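Local coordinates for protein gamma-hexachlorocyclohexane dehydrochlorinase (PDB 3A76) that catalyses two successive dehydrochlorinations of the pollutant gamma-hexachlorocyclohexane (lindane), by way of a pentachlorocyclohexene intermediate, to a tetrachlorocyclohexadiene, at residues D35-K40 with S147-C152; G50-I55 with E74-L79. All blocks are in the same frame, centred on the assembly; numbering follows the deposited sequence.

Contact 1: D35-K40 with S147-C152; sequences DLYSDK and SKRNAC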
loop_
_atom_site.group_PDB
_atom_site.type_symbol
_atom_site.label_atom_id
_atom_site.label_comp_id
_atom_site.label_asym_id
_atom_site.label_seq_id
_atom_site.Cartn_x
_atom_site.Cartn_y
_atom_site.Cartn_z
ATOM N N ASP B 35 8.156 -4.583 -8.855
ATOM C CA ASP B 35 7.906 -6.036 -8.895
ATOM C C ASP B 35 8.834 -6.846 -8.026
ATOM O O ASP B 35 8.398 -7.830 -7.414
ATOM C CB ASP B 35 7.979 -6.545 -10.316
ATOM C CG ASP B 35 6.797 -6.137 -11.113
ATOM O OD1 ASP B 35 5.835 -5.650 -10.498
ATOM O OD2 ASP B 35 6.823 -6.299 -12.345
ATOM N N LEU B 36 10.100 -6.426 -7.948
ATOM C CA LEU B 36 11.041 -7.029 -7.001
ATOM C C LEU B 36 10.547 -6.838 -5.578
ATOM O O LEU B 36 10.476 -7.785 -4.803
ATOM C CB LEU B 36 12.453 -6.428 -7.157
ATOM C CG LEU B 36 13.290 -6.804 -8.390
ATOM C CD1 LEU B 36 14.636 -6.084 -8.310
ATOM C CD2 LEU B 36 13.464 -8.326 -8.503
ATOM N N TYR B 37 10.201 -5.597 -5.254
ATOM C CA TYR B 37 9.729 -5.212 -3.930
ATOM C C TYR B 37 8.471 -6.018 -3.520
ATOM O O TYR B 37 8.423 -6.587 -2.433
ATOM C CB TYR B 37 9.480 -3.700 -3.943
ATOM C CG TYR B 37 9.106 -3.068 -2.632
ATOM C CD1 TYR B 37 7.760 -2.867 -2.293
ATOM C CD2 TYR B 37 10.096 -2.625 -1.737
ATOM C CE1 TYR B 37 7.420 -2.265 -1.097
ATOM C CE2 TYR B 37 9.770 -2.040 -0.547
ATOM C CZ TYR B 37 8.433 -1.851 -0.229
ATOM O OH TYR B 37 8.095 -1.269 0.968
ATOM N N SER B 38 7.476 -6.082 -4.391
ATOM C CA SER B 38 6.278 -6.895 -4.119
ATOM C C SER B 38 6.593 -8.402 -4.004
ATOM O O SER B 38 6.269 -9.022 -2.988
ATOM C CB SER B 38 5.216 -6.634 -5.184
ATOM O OG SER B 38 4.878 -5.266 -5.172
ATOM N N ASP B 39 7.267 -8.968 -5.023
ATOM C CA ASP B 39 7.682 -10.399 -5.022
ATOM C C ASP B 39 8.279 -10.871 -3.717
ATOM O O ASP B 39 8.002 -11.980 -3.271
ATOM C CB ASP B 39 8.706 -10.687 -6.112
ATOM C CG ASP B 39 8.102 -10.731 -7.487
ATOM O OD1 ASP B 39 6.882 -10.946 -7.587
ATOM O OD2 ASP B 39 8.852 -10.549 -8.469
ATOM N N LYS B 40 9.117 -10.045 -3.099
ATOM C CA LYS B 40 9.745 -10.484 -1.873
ATOM C C LYS B 40 8.669 -10.777 -0.860
ATOM O O LYS B 40 8.687 -11.821 -0.221
ATOM C CB LYS B 40 10.735 -9.457 -1.299
ATOM C CG LYS B 40 11.858 -10.156 -0.538
ATOM C CD LYS B 40 12.292 -9.470 0.719
ATOM C CE LYS B 40 11.508 -9.996 1.914
ATOM N NZ LYS B 40 11.854 -9.227 3.135
ATOM N N SER B 147 20.379 -6.161 -4.541
ATOM C CA SER B 147 21.779 -6.254 -4.160
ATOM C C SER B 147 21.867 -6.278 -2.642
ATOM O O SER B 147 22.768 -6.891 -2.062
ATOM C CB SER B 147 22.560 -5.064 -4.694
ATOM O OG SER B 147 23.648 -4.788 -3.820
ATOM N N LYS B 148 20.931 -5.591 -1.995
ATOM C CA LYS B 148 20.902 -5.549 -0.543
ATOM C C LYS B 148 19.481 -5.254 -0.086
ATOM O O LYS B 148 18.684 -4.673 -0.835
ATOM C CB LYS B 148 21.869 -4.477 -0.015
ATOM C CG LYS B 148 22.533 -4.811 1.315
ATOM C CD LYS B 148 23.745 -3.901 1.610
ATOM C CE LYS B 148 25.005 -4.275 0.795
ATOM N NZ LYS B 148 25.690 -5.523 1.252
ATOM N N ARG B 149 19.179 -5.684 1.138
ATOM C CA ARG B 149 17.987 -5.271 1.852
ATOM C C ARG B 149 18.328 -5.235 3.316
ATOM O O ARG B 149 18.814 -6.225 3.856
ATOM C CB ARG B 149 16.793 -6.233 1.623
ATOM C CG ARG B 149 15.680 -6.105 2.700
ATOM C CD ARG B 149 14.280 -6.483 2.211
ATOM N NE ARG B 149 13.708 -5.453 1.348
ATOM C CZ ARG B 149 12.474 -5.460 0.836
ATOM N NH1 ARG B 149 12.095 -4.451 0.061
ATOM N NH2 ARG B 149 11.616 -6.455 1.082
ATOM N N ASN B 150 18.077 -4.094 3.954
ATOM C CA ASN B 150 18.003 -4.059 5.413
ATOM C C ASN B 150 16.549 -3.837 5.856
ATOM O O ASN B 150 15.845 -2.964 5.338
ATOM C CB ASN B 150 18.959 -3.006 6.008
ATOM C CG ASN B 150 18.942 -2.982 7.528
ATOM O OD1 ASN B 150 18.130 -2.282 8.141
ATOM N ND2 ASN B 150 19.855 -3.736 8.148
ATOM N N ALA B 151 16.111 -4.656 6.800
ATOM C CA ALA B 151 14.789 -4.553 7.358
ATOM C C ALA B 151 14.967 -4.173 8.803
ATOM O O ALA B 151 15.615 -4.876 9.565
ATOM C CB ALA B 151 14.061 -5.871 7.241
ATOM N N CYS B 152 14.373 -3.045 9.168
ATOM C CA CYS B 152 14.483 -2.511 10.504
ATOM C C CYS B 152 13.070 -2.384 11.045
ATOM O O CYS B 152 12.236 -1.713 10.434
ATOM C CB CYS B 152 15.162 -1.135 10.442
ATOM S SG CYS B 152 15.184 -0.233 12.002
HETATM O O HOH W 1 9.340 -5.473 -0.023
#
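Arg149 reaches from its strand between Tyr37 and Lys40 of the helix, and its guanidinium makes the closest approaches of this buried contact. The tight part is on the Lys40 side: Lys40 CD lies 3.1 Å from Arg149 NH2, the two side chains arriving from opposite directions. Bends at chi2 and chi3 (91°) of Lys40 leave its NZ near the guanidinium plane, 3.5 Å from Arg149 NH2. These two donors carry like charges, which the salt bridge from Arg149 NH1 to Asp135 probably offsets in part. Toward Tyr37, Arg149 NH1 approaches CD2 to 3.3 Å; CD2 sits at the guanidinium edge, with the ring and guanidinium planes 86° apart, nearly perpendicular. The looser part is bridged by water. Here the backbones stay well separated, Tyr37 CA and Arg149 CA being 10.1 Å apart. Water 1 accepts from Arg149 NH2 at 2.7 Å and donates to Tyr37 O at 2.8 Å, lying over the centre of the tyrosine ring. No direct hydrogen bond joins the segments. A leucine in place of Arg149 would probably leave Asp135 without its charge partner and the water without its donor. A helix laid against a strongly curved sheet in this way is characteristic of the SnoaL-like alpha+beta barrel.

Contact 2: G50-I55 with E74-L79; sequences GRLASI and EGALDL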
loop_
_atom_site.group_PDB
_atom_site.type_symbol
_atom_site.label_atom_id
_atom_site.label_comp_id
_atom_site.label_asym_id
_atom_site.label_seq_id
_atom_site.Cartn_x
_atom_site.Cartn_y
_atom_site.Cartn_z
ATOM N N GLY B 50 10.407 -20.619 -5.088
ATOM C CA GLY B 50 10.900 -20.224 -6.402
ATOM C C GLY B 50 10.838 -18.737 -6.681
ATOM O O GLY B 50 11.687 -18.196 -7.394
ATOM N N ARG B 51 9.815 -18.059 -6.160
ATOM C CA ARG B 51 9.745 -16.596 -6.319
ATOM C C ARG B 51 10.729 -15.926 -5.349
ATOM O O ARG B 51 11.403 -14.966 -5.714
ATOM C CB ARG B 51 8.296 -16.075 -6.204
ATOM C CG ARG B 51 8.159 -14.637 -5.707
ATOM C CD ARG B 51 6.972 -13.850 -6.275
ATOM N NE ARG B 51 5.762 -14.619 -6.578
ATOM C CZ ARG B 51 4.852 -14.240 -7.472
ATOM N NH1 ARG B 51 3.788 -15.007 -7.713
ATOM N NH2 ARG B 51 4.999 -13.093 -8.130
ATOM N N LEU B 52 10.854 -16.473 -4.144
ATOM C CA LEU B 52 11.768 -15.917 -3.155
ATOM C C LEU B 52 13.202 -15.895 -3.655
ATOM O O LEU B 52 13.877 -14.868 -3.547
ATOM C CB LEU B 52 11.695 -16.663 -1.822
ATOM C CG LEU B 52 12.523 -16.026 -0.696
ATOM C CD1 LEU B 52 11.934 -14.674 -0.222
ATOM C CD2 LEU B 52 12.682 -16.978 0.462
ATOM N N ALA B 53 13.643 -17.028 -4.202
ATOM C CA ALA B 53 15.020 -17.229 -4.652
ATOM C C ALA B 53 15.390 -16.414 -5.890
ATOM O O ALA B 53 16.553 -16.046 -6.070
ATOM C CB ALA B 53 15.259 -18.712 -4.918
ATOM N N SER B 54 14.397 -16.134 -6.732
ATOM C CA SER B 54 14.602 -15.523 -8.049
ATOM C C SER B 54 14.995 -14.036 -8.045
ATOM O O SER B 54 15.357 -13.480 -9.094
ATOM C CB SER B 54 13.323 -15.687 -8.877
ATOM O OG SER B 54 12.277 -14.881 -8.342
ATOM N N ILE B 55 14.915 -13.398 -6.882
ATOM C CA ILE B 55 15.005 -11.936 -6.786
ATOM C C ILE B 55 16.360 -11.416 -6.270
ATOM O O ILE B 55 16.596 -10.203 -6.226
ATOM C CB ILE B 55 13.849 -11.374 -5.906
ATOM C CG1 ILE B 55 13.918 -11.978 -4.499
ATOM C CG2 ILE B 55 12.475 -11.623 -6.575
ATOM C CD1 ILE B 55 12.946 -11.410 -3.492
ATOM N N GLU B 74 20.135 -18.882 -1.833
ATOM C CA GLU B 74 20.196 -19.967 -0.853
ATOM C C GLU B 74 20.083 -19.424 0.566
ATOM O O GLU B 74 19.450 -20.040 1.426
ATOM C CB GLU B 74 21.483 -20.794 -1.021
ATOM C CG GLU B 74 21.592 -22.000 -0.068
ATOM C CD GLU B 74 20.669 -23.178 -0.446
ATOM O OE1 GLU B 74 21.084 -24.016 -1.296
ATOM O OE2 GLU B 74 19.546 -23.270 0.123
ATOM N N GLY B 75 20.706 -18.271 0.806
ATOM C CA GLY B 75 20.591 -17.581 2.091
ATOM C C GLY B 75 19.155 -17.182 2.392
ATOM O O GLY B 75 18.675 -17.363 3.517
ATOM N N ALA B 76 18.483 -16.652 1.370
ATOM C CA ALA B 76 17.048 -16.315 1.418
ATOM C C ALA B 76 16.178 -17.536 1.777
ATOM O O ALA B 76 15.386 -17.479 2.727
ATOM C CB ALA B 76 16.606 -15.693 0.076
ATOM N N LEU B 77 16.365 -18.646 1.051
ATOM C CA LEU B 77 15.662 -19.905 1.343
ATOM C C LEU B 77 15.989 -20.451 2.728
ATOM O O LEU B 77 15.140 -21.024 3.399
ATOM C CB LEU B 77 15.957 -20.975 0.290
ATOM C CG LEU B 77 15.253 -21.050 -1.069
ATOM C CD1 LEU B 77 14.060 -20.108 -1.172
ATOM C CD2 LEU B 77 16.235 -20.770 -2.164
ATOM N N ASP B 78 17.232 -20.260 3.138
ATOM C CA ASP B 78 17.701 -20.647 4.460
ATOM C C ASP B 78 16.923 -19.889 5.566
ATOM O O ASP B 78 16.367 -20.500 6.480
ATOM C CB ASP B 78 19.226 -20.415 4.484
ATOM C CG ASP B 78 19.874 -20.669 5.836
ATOM O OD1 ASP B 78 21.077 -20.341 5.917
ATOM O OD2 ASP B 78 19.235 -21.168 6.792
ATOM N N LEU B 79 16.864 -18.563 5.455
ATOM C CA LEU B 79 16.067 -17.721 6.363
ATOM C C LEU B 79 14.556 -18.071 6.356
ATOM O O LEU B 79 13.965 -18.313 7.403
ATOM C CB LEU B 79 16.309 -16.234 6.030
ATOM C CG LEU B 79 15.537 -15.083 6.696
ATOM C CD1 LEU B 79 15.621 -15.160 8.188
ATOM C CD2 LEU B 79 16.091 -13.743 6.225
#
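Leu52 and Ala53 of the short helix meet Ala76 and Leu77 across a small, largely apolar seam, with the backbones closest at 6.5 Å between Ala53 CA and Ala76 CA. Methyl-to-methyl packing comes first. Leu77 spreads its branches over two neighbours: its CD1 lies 3.8 Å from Leu52 CD2, while its CD2 comes to 3.6 Å from Ala53 CB. With CG anti to the carbonyl carbon, both methyls of Leu77 reach the other segment, though chi2 of -10° is nearly eclipsed and so the exact placing of the two methyls is less certain. Leu52 CD2 also lies 4.1 Å from Ala76 CB, so one methyl touches both residues of the longer helix. A second kind of contact sets carbon against backbone: Leu52 CD2 rests 3.6 Å from Ala76 O. That approach follows from the first torsion of Leu52, which holds CG anti to the backbone N (-174°).

No hydrogen bond crosses the seam. Within 50-55, Ser54 OG donates to Arg51 O at 2.8 Å, bent to 119° at the oxygen and tilted out of the carbonyl plane, beside weak bonds from Ser54 N; the guanidinium of Arg51 turns to a salt bridge with Asp39. The backbone bonds in 74-79 are regular helical ones.

The seam joins helix 49-53 to helix 72-87, where Leu52 also packs on Ala80 and Ala53 on Pro73. Helix 22-45 touches Leu52 through Ala43, strand 60-64 touches Ala76 and Leu79 through Trp62, and strand 68-71 meets Leu79 through Tyr70.

Overall arrangement
Contacts 1 and 2 have centres 11 Å apart and touch directly; helix 49-53 follows helix 22-45 in the chain. Asp39 OD1 binds Arg51 NH2 in a 2.9 Å salt bridge, and Ile55 CD1 packs 3.4 Å from Lys40 CG. Contact 1 lies nearer the inferred catalytic residues: the side chain of Lys40 is about 6 Å from that of His93, about 8 Å from that of Asp45 and about 6 Å from bound spermidine. Contact 2 is somewhat more distant, the Leu52 side chain lying about 9 Å from those of His93 and Asp45 and about 10 Å from spermidine. Asp39 also forms a salt bridge with Arg99 of a second subunit, tying this junction to the trimer.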